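Local coordinates for protein fusolin (Unidentified entomopoxvirus, PDB 4YN2) that forms the crystalline spindles that enhance entomopoxvirus virulence, probably acting as a lytic polysaccharide monooxygenase on chitin of the insect host, at residues L132-C137 / Y147-T152; D161-G166 / Q205-V210; Y39-V44 / G49-A54. All coordinates share one frame; numbering follows the deposited sequence.

Interaction 1: residues L132-C137 / Y147-T152. With NAG (2-acetamido-2-deoxy-beta-D-glucopyranose), chain B; EDO (1,2-ethanediol), chain D.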
loop_
_atom_site.group_PDB
_atom_site.type_symbol
_atom_site.label_atom_id
_atom_site.label_comp_id
_atom_site.label_asym_id
_atom_site.label_seq_id
_atom_site.Cartn_x
_atom_site.Cartn_y
_atom_site.Cartn_z
ATOM N N LEU A 132 -11.619 6.922 8.036
ATOM C CA LEU A 132 -11.383 5.484 8.011
ATOM C C LEU A 132 -10.796 5.079 9.314
ATOM O O LEU A 132 -9.825 5.695 9.766
ATOM C CB LEU A 132 -10.441 5.118 6.856
ATOM C CG LEU A 132 -10.371 3.639 6.466
ATOM C CD1 LEU A 132 -11.715 3.137 5.938
ATOM C CD2 LEU A 132 -9.302 3.420 5.412
ATOM N N GLU A 133 -11.356 4.040 9.934
ATOM C CA GLU A 133 -10.788 3.558 11.178
ATOM C C GLU A 133 -9.661 2.592 10.880
ATOM O O GLU A 133 -9.899 1.435 10.521
ATOM C CB GLU A 133 -11.819 2.914 12.068
ATOM C CG GLU A 133 -11.270 2.745 13.475
ATOM C CD GLU A 133 -12.230 2.026 14.388
ATOM O OE1 GLU A 133 -12.838 1.028 13.941
ATOM O OE2 GLU A 133 -12.379 2.453 15.554
ATOM N N LEU A 134 -8.440 3.077 11.008
ATOM C CA LEU A 134 -7.252 2.266 10.795
ATOM C C LEU A 134 -7.098 1.277 11.939
ATOM O O LEU A 134 -7.472 1.594 13.068
ATOM C CB LEU A 134 -5.986 3.146 10.685
ATOM C CG LEU A 134 -5.632 3.616 9.266
ATOM C CD1 LEU A 134 -6.776 4.315 8.619
ATOM C CD2 LEU A 134 -4.411 4.509 9.285
ATOM N N GLU A 135 -6.601 0.072 11.648
ATOM C CA GLU A 135 -6.322 -0.932 12.682
ATOM C C GLU A 135 -4.861 -1.336 12.592
ATOM O O GLU A 135 -4.452 -1.893 11.572
ATOM C CB GLU A 135 -7.242 -2.152 12.510
ATOM C CG GLU A 135 -7.105 -3.223 13.586
ATOM C CD GLU A 135 -7.710 -4.563 13.212
ATOM O OE1 GLU A 135 -7.410 -5.064 12.106
ATOM O OE2 GLU A 135 -8.459 -5.132 14.038
ATOM N N PHE A 136 -4.064 -1.027 13.630
ATOM C CA PHE A 136 -2.679 -1.474 13.719
ATOM C C PHE A 136 -2.698 -2.685 14.638
ATOM O O PHE A 136 -3.325 -2.649 15.710
ATOM C CB PHE A 136 -1.718 -0.379 14.198
ATOM C CG PHE A 136 -0.266 -0.772 14.093
ATOM C CD1 PHE A 136 0.340 -1.530 15.086
ATOM C CD2 PHE A 136 0.498 -0.393 12.995
ATOM C CE1 PHE A 136 1.682 -1.903 14.981
ATOM C CE2 PHE A 136 1.837 -0.777 12.887
ATOM C CZ PHE A 136 2.424 -1.517 13.887
ATOM N N CYS A 137 -2.079 -3.768 14.177
ATOM C CA CYS A 137 -2.040 -5.058 14.846
ATOM C C CYS A 137 -0.744 -5.187 15.615
ATOM O O CYS A 137 0.280 -5.483 15.003
ATOM C CB CYS A 137 -2.198 -6.177 13.819
ATOM S SG CYS A 137 -2.405 -7.821 14.538
ATOM N N TYR A 147 1.366 7.569 16.854
ATOM C CA TYR A 147 1.204 7.203 15.460
ATOM C C TYR A 147 1.194 8.408 14.560
ATOM O O TYR A 147 0.506 9.370 14.859
ATOM C CB TYR A 147 -0.126 6.461 15.270
ATOM C CG TYR A 147 -0.090 5.030 15.736
ATOM C CD1 TYR A 147 -0.311 4.705 17.066
ATOM C CD2 TYR A 147 0.184 3.997 14.850
ATOM C CE1 TYR A 147 -0.288 3.385 17.500
ATOM C CE2 TYR A 147 0.225 2.675 15.274
ATOM C CZ TYR A 147 0.000 2.370 16.602
ATOM O OH TYR A 147 0.020 1.064 17.009
ATOM N N GLU A 148 1.922 8.338 13.445
ATOM C CA GLU A 148 1.858 9.325 12.384
ATOM C C GLU A 148 1.384 8.612 11.161
ATOM O O GLU A 148 1.808 7.476 10.922
ATOM C CB GLU A 148 3.205 10.001 12.113
ATOM C CG GLU A 148 3.724 10.844 13.262
ATOM C CD GLU A 148 5.140 11.335 13.053
ATOM O OE1 GLU A 148 5.813 10.845 12.119
ATOM O OE2 GLU A 148 5.582 12.216 13.822
ATOM N N VAL A 149 0.502 9.245 10.392
ATOM C CA VAL A 149 0.047 8.707 9.123
ATOM C C VAL A 149 0.328 9.746 8.073
ATOM O O VAL A 149 -0.018 10.916 8.256
ATOM C CB VAL A 149 -1.438 8.282 9.101
ATOM C CG1 VAL A 149 -1.767 7.561 7.803
ATOM C CG2 VAL A 149 -1.770 7.395 10.294
ATOM N N TYR A 150 0.980 9.324 6.991
ATOM C CA TYR A 150 1.256 10.154 5.828
ATOM C C TYR A 150 0.533 9.564 4.673
ATOM O O TYR A 150 0.224 8.380 4.701
ATOM C CB TYR A 150 2.755 10.234 5.492
ATOM C CG TYR A 150 3.645 10.687 6.621
ATOM C CD1 TYR A 150 3.969 9.830 7.668
ATOM C CD2 TYR A 150 4.168 11.977 6.648
ATOM C CE1 TYR A 150 4.790 10.242 8.712
ATOM C CE2 TYR A 150 4.971 12.408 7.707
ATOM C CZ TYR A 150 5.267 11.539 8.744
ATOM O OH TYR A 150 6.058 11.959 9.782
ATOM N N ILE A 151 0.281 10.362 3.654
ATOM C CA ILE A 151 -0.308 9.896 2.414
ATOM C C ILE A 151 0.526 10.460 1.289
ATOM O O ILE A 151 1.025 11.586 1.378
ATOM C CB ILE A 151 -1.820 10.238 2.253
ATOM C CG1 ILE A 151 -2.409 9.509 1.029
ATOM C CG2 ILE A 151 -2.067 11.761 2.171
ATOM C CD1 ILE A 151 -3.924 9.514 0.955
ATOM N N THR A 152 0.656 9.698 0.217
ATOM C CA THR A 152 1.363 10.180 -0.940
ATOM C C THR A 152 0.649 11.403 -1.514
ATOM O O THR A 152 -0.575 11.518 -1.429
ATOM C CB THR A 152 1.486 9.092 -1.987
ATOM O OG1 THR A 152 0.251 8.380 -2.068
ATOM C CG2 THR A 152 2.642 8.140 -1.703
HETATM C C1 NAG B . 3.761 14.517 16.220
HETATM C C2 NAG B . 4.906 15.352 15.653
HETATM C C3 NAG B . 6.086 15.268 16.620
HETATM C C4 NAG B . 5.654 15.659 18.030
HETATM C C5 NAG B . 4.430 14.863 18.470
HETATM C C6 NAG B . 3.874 15.293 19.811
HETATM C C7 NAG B . 5.423 15.666 13.260
HETATM C C8 NAG B . 5.741 14.971 11.974
HETATM N N2 NAG B . 5.295 14.875 14.337
HETATM O O3 NAG B . 7.077 16.174 16.155
HETATM O O4 NAG B . 6.698 15.396 18.956
HETATM O O5 NAG B . 3.389 15.029 17.499
HETATM O O6 NAG B . 3.654 16.689 19.887
HETATM O O7 NAG B . 5.311 16.886 13.327
HETATM C C1 EDO D . -11.331 5.331 17.624
HETATM O O1 EDO D . -11.340 5.074 16.215
HETATM C C2 EDO D . -10.142 6.247 18.014
HETATM O O2 EDO D . -9.883 7.211 16.989
#
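Glu-148 OE1 accepts the hydroxyl of Tyr-150, OH to OE1 2.6 Å, from well above the carboxylate plane, and forms a salt bridge with Arg-211. Glu-148 OE2 receives the amide N2 of the glycan's NAG at 2.7 Å, nearly straight at 170°. An extended glutamate on the outer side of the strand thus bridges protein and sugar.

The inner side carries the contact with 132-137, apolar and aromatic, with no hydrogen bond. Tyr-147 turns its edge to the face of Phe-136 in a T-shaped pair, centroids 5.4 Å apart and planes at 64°. Tyr-147 CE2 lies 3.7 Å from Phe-136 CG, and Tyr-147 OH comes obliquely to 3.2 Å from Phe-136 CD1. Phe-136 holds its ring on the carbonyl side (chi1 -171°), where the tyrosine meets it. Beyond the rings, Leu-134 CD2 and Val-149 CG2 meet tip to tip at 4.0 Å, branched residues suited to a buried interface.

No backbone bonds join these strands: they face each other across the immunoglobulin-like beta-sandwich. Strand 129-138 lies between 2-6 and 191-200 in one sheet, whereas 145-152 lies between 168-174 and 206-214 in the other; Phe-195 and Trp-212 add rings around Tyr-147.

Interaction 2: residues D161-G166 / Q205-V210; sequences DRVVWG and QAVLYV
Aromatic contact joins Trp-165 and Tyr-209, whose side chains cross at about a right angle. The edge of Tyr-209 points toward the face of the indole in an offset edge-to-face arrangement, with the planes at 72° and 5.5 Å between the tyrosine centroid and that of the six-membered ring. The touching atoms are Tyr-209 CE2 and Trp-165 CH2, 3.6 Å apart. Tyr-209 already points toward the loop at its CB; a chi1 of -168° then turns the ring away from its own backbone N and places CE2 against the indole.

Apolar contact is the work of two valines. A single methyl, Val-163 CG2, rests against the fork of Val-207, 4.0 Å from its CG1 and equally far from its CB; compact branched side chains suit this close approach of loop to strand.

Polar bonds run to groups beyond the pair. Trp-165 NE1 is satisfied by the carbonyl of Val-87, and Tyr-209 OH bonds to that of Leu-91, so the amphipathic phenol can be buried with its polar end satisfied.

This loop links strands 145-152 and 168-174 and folds over strand 206-214, itself paired with 145-152 and 220-231; helix 79-86 packs on Trp-165 through Ile-82 and Thr-83.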
loop_
_atom_site.group_PDB
_atom_site.type_symbol
_atom_site.label_atom_id
_atom_site.label_comp_id
_atom_site.label_asym_id
_atom_site.label_seq_id
_atom_site.Cartn_x
_atom_site.Cartn_y
_atom_site.Cartn_z
ATOM N N ASP A 161 6.802 5.432 -9.175
ATOM C CA ASP A 161 7.394 6.287 -8.148
ATOM C C ASP A 161 7.721 5.536 -6.886
ATOM O O ASP A 161 6.917 4.740 -6.409
ATOM C CB ASP A 161 6.440 7.426 -7.745
ATOM C CG ASP A 161 6.172 8.492 -8.789
ATOM O OD1 ASP A 161 7.068 8.750 -9.616
ATOM O OD2 ASP A 161 5.076 9.091 -8.753
ATOM N N ARG A 162 8.845 5.888 -6.275
ATOM C CA ARG A 162 9.166 5.410 -4.942
ATOM C C ARG A 162 8.436 6.289 -3.971
ATOM O O ARG A 162 8.235 7.476 -4.256
ATOM C CB ARG A 162 10.670 5.486 -4.673
ATOM C CG ARG A 162 11.451 4.478 -5.475
ATOM C CD ARG A 162 11.588 3.180 -4.737
ATOM N NE ARG A 162 12.194 2.154 -5.589
ATOM C CZ ARG A 162 12.943 1.141 -5.160
ATOM N NH1 ARG A 162 13.205 0.995 -3.863
ATOM N NH2 ARG A 162 13.450 0.273 -6.026
ATOM N N VAL A 163 8.078 5.732 -2.819
ATOM C CA VAL A 163 7.512 6.490 -1.713
ATOM C C VAL A 163 8.706 7.091 -1.005
ATOM O O VAL A 163 9.571 6.353 -0.538
ATOM C CB VAL A 163 6.651 5.613 -0.777
ATOM C CG1 VAL A 163 6.245 6.384 0.478
ATOM C CG2 VAL A 163 5.415 5.079 -1.501
ATOM N N VAL A 164 8.764 8.413 -0.934
ATOM C CA VAL A 164 9.875 9.141 -0.333
ATOM C C VAL A 164 9.307 10.247 0.522
ATOM O O VAL A 164 8.163 10.627 0.319
ATOM C CB VAL A 164 10.855 9.684 -1.417
ATOM C CG1 VAL A 164 11.485 8.544 -2.196
ATOM C CG2 VAL A 164 10.179 10.657 -2.382
ATOM N N TRP A 165 10.093 10.801 1.439
ATOM C CA TRP A 165 9.588 11.867 2.298
ATOM C C TRP A 165 9.117 13.081 1.487
ATOM O O TRP A 165 8.097 13.691 1.844
ATOM C CB TRP A 165 10.636 12.288 3.330
ATOM C CG TRP A 165 10.895 11.229 4.358
ATOM C CD1 TRP A 165 11.998 10.437 4.463
ATOM C CD2 TRP A 165 9.969 10.762 5.340
ATOM N NE1 TRP A 165 11.854 9.568 5.519
ATOM C CE2 TRP A 165 10.599 9.717 6.049
ATOM C CE3 TRP A 165 8.647 11.093 5.665
ATOM C CZ2 TRP A 165 9.981 9.063 7.119
ATOM C CZ3 TRP A 165 8.042 10.446 6.725
ATOM C CH2 TRP A 165 8.701 9.435 7.431
ATOM N N GLY A 166 9.776 13.324 0.349
ATOM C CA GLY A 166 9.445 14.418 -0.550
ATOM C C GLY A 166 8.102 14.321 -1.239
ATOM O O GLY A 166 7.614 15.341 -1.727
ATOM N N GLN A 205 -4.498 5.218 -7.329
ATOM C CA GLN A 205 -3.962 4.439 -6.245
ATOM C C GLN A 205 -2.937 5.253 -5.460
ATOM O O GLN A 205 -2.125 5.959 -6.056
ATOM C CB GLN A 205 -3.337 3.150 -6.796
ATOM C CG GLN A 205 -3.147 2.115 -5.729
ATOM C CD GLN A 205 -2.620 0.821 -6.279
ATOM O OE1 GLN A 205 -3.091 0.305 -7.297
ATOM N NE2 GLN A 205 -1.702 0.214 -5.567
ATOM N N ALA A 206 -3.046 5.217 -4.129
ATOM C CA ALA A 206 -2.175 5.952 -3.226
ATOM C C ALA A 206 -1.535 5.013 -2.231
ATOM O O ALA A 206 -1.883 3.834 -2.155
ATOM C CB ALA A 206 -2.988 7.012 -2.489
ATOM N N VAL A 207 -0.622 5.554 -1.436
ATOM C CA VAL A 207 0.030 4.815 -0.373
ATOM C C VAL A 207 -0.088 5.590 0.917
ATOM O O VAL A 207 0.297 6.757 0.956
ATOM C CB VAL A 207 1.528 4.523 -0.678
ATOM C CG1 VAL A 207 2.211 3.838 0.512
ATOM C CG2 VAL A 207 1.677 3.677 -1.928
ATOM N N LEU A 208 -0.553 4.934 1.987
ATOM C CA LEU A 208 -0.501 5.497 3.333
ATOM C C LEU A 208 0.776 5.001 3.956
ATOM O O LEU A 208 1.121 3.833 3.778
ATOM C CB LEU A 208 -1.683 5.090 4.206
ATOM C CG LEU A 208 -3.062 5.444 3.728
ATOM C CD1 LEU A 208 -4.092 4.751 4.598
ATOM C CD2 LEU A 208 -3.274 6.948 3.738
ATOM N N TYR A 209 1.520 5.875 4.610
ATOM C CA TYR A 209 2.741 5.504 5.308
ATOM C C TYR A 209 2.445 5.687 6.769
ATOM O O TYR A 209 2.196 6.814 7.201
ATOM C CB TYR A 209 3.924 6.347 4.851
ATOM C CG TYR A 209 5.274 5.836 5.309
ATOM C CD1 TYR A 209 5.670 4.532 5.042
ATOM C CD2 TYR A 209 6.222 6.703 5.840
ATOM C CE1 TYR A 209 6.949 4.090 5.331
ATOM C CE2 TYR A 209 7.511 6.269 6.136
ATOM C CZ TYR A 209 7.868 4.958 5.889
ATOM O OH TYR A 209 9.145 4.546 6.176
ATOM N N VAL A 210 2.355 4.583 7.504
ATOM C CA VAL A 210 2.010 4.589 8.923
ATOM C C VAL A 210 3.263 4.367 9.724
ATOM O O VAL A 210 3.985 3.401 9.488
ATOM C CB VAL A 210 0.934 3.521 9.257
ATOM C CG1 VAL A 210 0.556 3.578 10.733
ATOM C CG2 VAL A 210 -0.306 3.686 8.378
#

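Interaction 3: residues Y39-V44 / G49-A54; sequences YVYDKV and GSTTDA
Ala-54 is set against Tyr-41 so closely that their CA atoms are 4.5 Å apart. Its methyl CB sits over the centre of the phenol, 4.0 Å from the ring centroid and only 8° off the ring normal, a CH-pi contact made almost straight down on the face. The same CB lies 3.3 Å from the backbone O of Tyr-41, so a small residue suits the place. Tyr-41 has CG anti to the backbone N (chi1 -174°), and the ring runs out from its helix until Tyr-41 OH comes within 3.6 Å of Thr-51 CG2. That threonine methyl lies beside the hydroxyl.

One turn further along, Val-44 completes the first shell. Val-44 CG1 presses on backbone, 3.7 Å from Asp-53 O, and also touches Asp-53 CB at 4.0 Å. Beta-branching keeps this methyl close to its own helix, where it packs on the backbone of the second.

The two segments belong to an alpha-helical hairpin, helix 31-48 followed after a very short turn by helix 51-63. In chain order it lies between the first strand and the later sandwich strands, a position consistent with the variable L2 region of lytic polysaccharide monooxygenases.

Gly-49 leaves the first helix with positive phi (70°), a conformation glycine adopts readily. Ser-50 follows as N-cap of the second helix, and Ser-50 O takes up Ala-54 N at 3.2 Å, locking the first turn that presents Thr-51 and Ala-54. Farther out, Trp-99 touches both Val-44 and Asp-53, while Val-40 continues the seam on Ala-57 and Glu-61. Lys-43 reaches away from the hairpin partner to a salt bridge with Asp-105 and a hydrogen bond to the carbonyl of His-97.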
loop_
_atom_site.group_PDB
_atom_site.type_symbol
_atom_site.label_atom_id
_atom_site.label_comp_id
_atom_site.label_asym_id
_atom_site.label_seq_id
_atom_site.Cartn_x
_atom_site.Cartn_y
_atom_site.Cartn_z
ATOM N N TYR A 39 13.368 -10.133 -6.148
ATOM C CA TYR A 39 14.303 -9.005 -6.140
ATOM C C TYR A 39 15.422 -9.210 -5.088
ATOM O O TYR A 39 16.604 -9.085 -5.401
ATOM C CB TYR A 39 13.525 -7.722 -5.813
ATOM C CG TYR A 39 14.370 -6.475 -5.765
ATOM C CD1 TYR A 39 14.540 -5.687 -6.895
ATOM C CD2 TYR A 39 14.943 -6.045 -4.578
ATOM C CE1 TYR A 39 15.286 -4.515 -6.853
ATOM C CE2 TYR A 39 15.697 -4.877 -4.523
ATOM C CZ TYR A 39 15.869 -4.115 -5.665
ATOM O OH TYR A 39 16.596 -2.955 -5.599
ATOM N N VAL A 40 15.037 -9.505 -3.845
ATOM C CA VAL A 40 15.997 -9.729 -2.753
ATOM C C VAL A 40 16.765 -11.050 -3.003
ATOM O O VAL A 40 17.975 -11.099 -2.786
ATOM C CB VAL A 40 15.308 -9.720 -1.366
ATOM C CG1 VAL A 40 16.278 -10.151 -0.260
ATOM C CG2 VAL A 40 14.751 -8.334 -1.063
ATOM N N TYR A 41 16.060 -12.103 -3.435
ATOM C CA TYR A 41 16.677 -13.404 -3.757
ATOM C C TYR A 41 17.802 -13.221 -4.796
ATOM O O TYR A 41 18.949 -13.588 -4.535
ATOM C CB TYR A 41 15.602 -14.357 -4.309
ATOM C CG TYR A 41 16.039 -15.782 -4.565
ATOM C CD1 TYR A 41 16.744 -16.119 -5.718
ATOM C CD2 TYR A 41 15.607 -16.817 -3.748
ATOM C CE1 TYR A 41 17.065 -17.443 -6.012
ATOM C CE2 TYR A 41 15.910 -18.145 -4.039
ATOM C CZ TYR A 41 16.621 -18.459 -5.182
ATOM O OH TYR A 41 16.927 -19.780 -5.435
ATOM N N ASP A 42 17.477 -12.588 -5.938
ATOM C CA ASP A 42 18.439 -12.349 -7.024
ATOM C C ASP A 42 19.531 -11.364 -6.607
ATOM O O ASP A 42 20.679 -11.556 -6.994
ATOM C CB ASP A 42 17.731 -11.851 -8.293
ATOM C CG ASP A 42 16.798 -12.876 -8.919
ATOM O OD1 ASP A 42 16.926 -14.065 -8.594
ATOM O OD2 ASP A 42 15.920 -12.476 -9.715
ATOM N N LYS A 43 19.203 -10.342 -5.798
ATOM C CA LYS A 43 20.191 -9.368 -5.311
ATOM C C LYS A 43 21.271 -10.072 -4.482
ATOM O O LYS A 43 22.470 -9.864 -4.711
ATOM C CB LYS A 43 19.490 -8.281 -4.478
ATOM C CG LYS A 43 20.381 -7.236 -3.850
ATOM C CD LYS A 43 19.520 -6.163 -3.196
ATOM C CE LYS A 43 20.320 -5.231 -2.336
ATOM N NZ LYS A 43 19.446 -4.288 -1.601
ATOM N N VAL A 44 20.838 -10.919 -3.536
ATOM C CA VAL A 44 21.742 -11.643 -2.645
ATOM C C VAL A 44 22.465 -12.777 -3.404
ATOM O O VAL A 44 23.657 -12.974 -3.178
ATOM C CB VAL A 44 20.994 -12.146 -1.392
ATOM C CG1 VAL A 44 21.869 -13.079 -0.555
ATOM C CG2 VAL A 44 20.527 -10.957 -0.555
ATOM N N GLY A 49 26.749 -15.389 -4.303
ATOM C CA GLY A 49 26.853 -16.622 -5.078
ATOM C C GLY A 49 26.423 -17.857 -4.303
ATOM O O GLY A 49 26.860 -18.967 -4.621
ATOM N N SER A 50 25.561 -17.672 -3.275
ATOM C CA SER A 50 25.059 -18.733 -2.409
ATOM C C SER A 50 23.530 -18.747 -2.446
ATOM O O SER A 50 22.900 -17.749 -2.084
ATOM C CB SER A 50 25.551 -18.515 -0.982
ATOM O OG SER A 50 25.062 -19.513 -0.097
ATOM N N THR A 51 22.941 -19.866 -2.891
ATOM C CA THR A 51 21.489 -20.015 -2.984
ATOM C C THR A 51 20.855 -20.010 -1.584
ATOM O O THR A 51 19.797 -19.414 -1.427
ATOM C CB THR A 51 21.132 -21.285 -3.767
ATOM O OG1 THR A 51 21.603 -21.130 -5.104
ATOM C CG2 THR A 51 19.636 -21.564 -3.793
ATOM N N THR A 52 21.488 -20.668 -0.579
ATOM C CA THR A 52 20.957 -20.727 0.789
ATOM C C THR A 52 20.794 -19.309 1.365
ATOM O O THR A 52 19.785 -19.039 2.014
ATOM C CB THR A 52 21.840 -21.605 1.689
ATOM O OG1 THR A 52 21.703 -22.959 1.263
ATOM C CG2 THR A 52 21.461 -21.508 3.163
ATOM N N ASP A 53 21.776 -18.423 1.127
ATOM C CA ASP A 53 21.718 -17.034 1.590
ATOM C C ASP A 53 20.622 -16.268 0.857
ATOM O O ASP A 53 19.922 -15.473 1.480
ATOM C CB ASP A 53 23.063 -16.325 1.378
ATOM C CG ASP A 53 24.212 -16.888 2.198
ATOM O OD1 ASP A 53 23.944 -17.628 3.173
ATOM O OD2 ASP A 53 25.375 -16.572 1.878
ATOM N N ALA A 54 20.471 -16.512 -0.458
ATOM C CA ALA A 54 19.442 -15.875 -1.278
ATOM C C ALA A 54 18.047 -16.242 -0.771
ATOM O O ALA A 54 17.230 -15.350 -0.561
ATOM C CB ALA A 54 19.600 -16.285 -2.737
#

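How the interactions relate
Along the chain the contacts come in series: interaction 3 closes first, then interaction 1, then interaction 2. Interactions 1 and 2 have centres 13 Å apart and share a sheet, since strands 145-152 and 206-214 are neighbours in it. They touch directly, through a probable hydrogen bond from Tyr-150 N to Tyr-209 O (2.8 Å). Interaction 1 ties that sheet to its partner, and interaction 2 covers it with a loop. Interaction 3 lies in the helical hairpin, its centre 33 Å from interaction 1 (nearest atoms about 18 Å) and 27 Å from interaction 2 (nearest atoms about 5 Å, without touching), so sandwich core and helical excursion are stitched separately within the same monooxygenase family region.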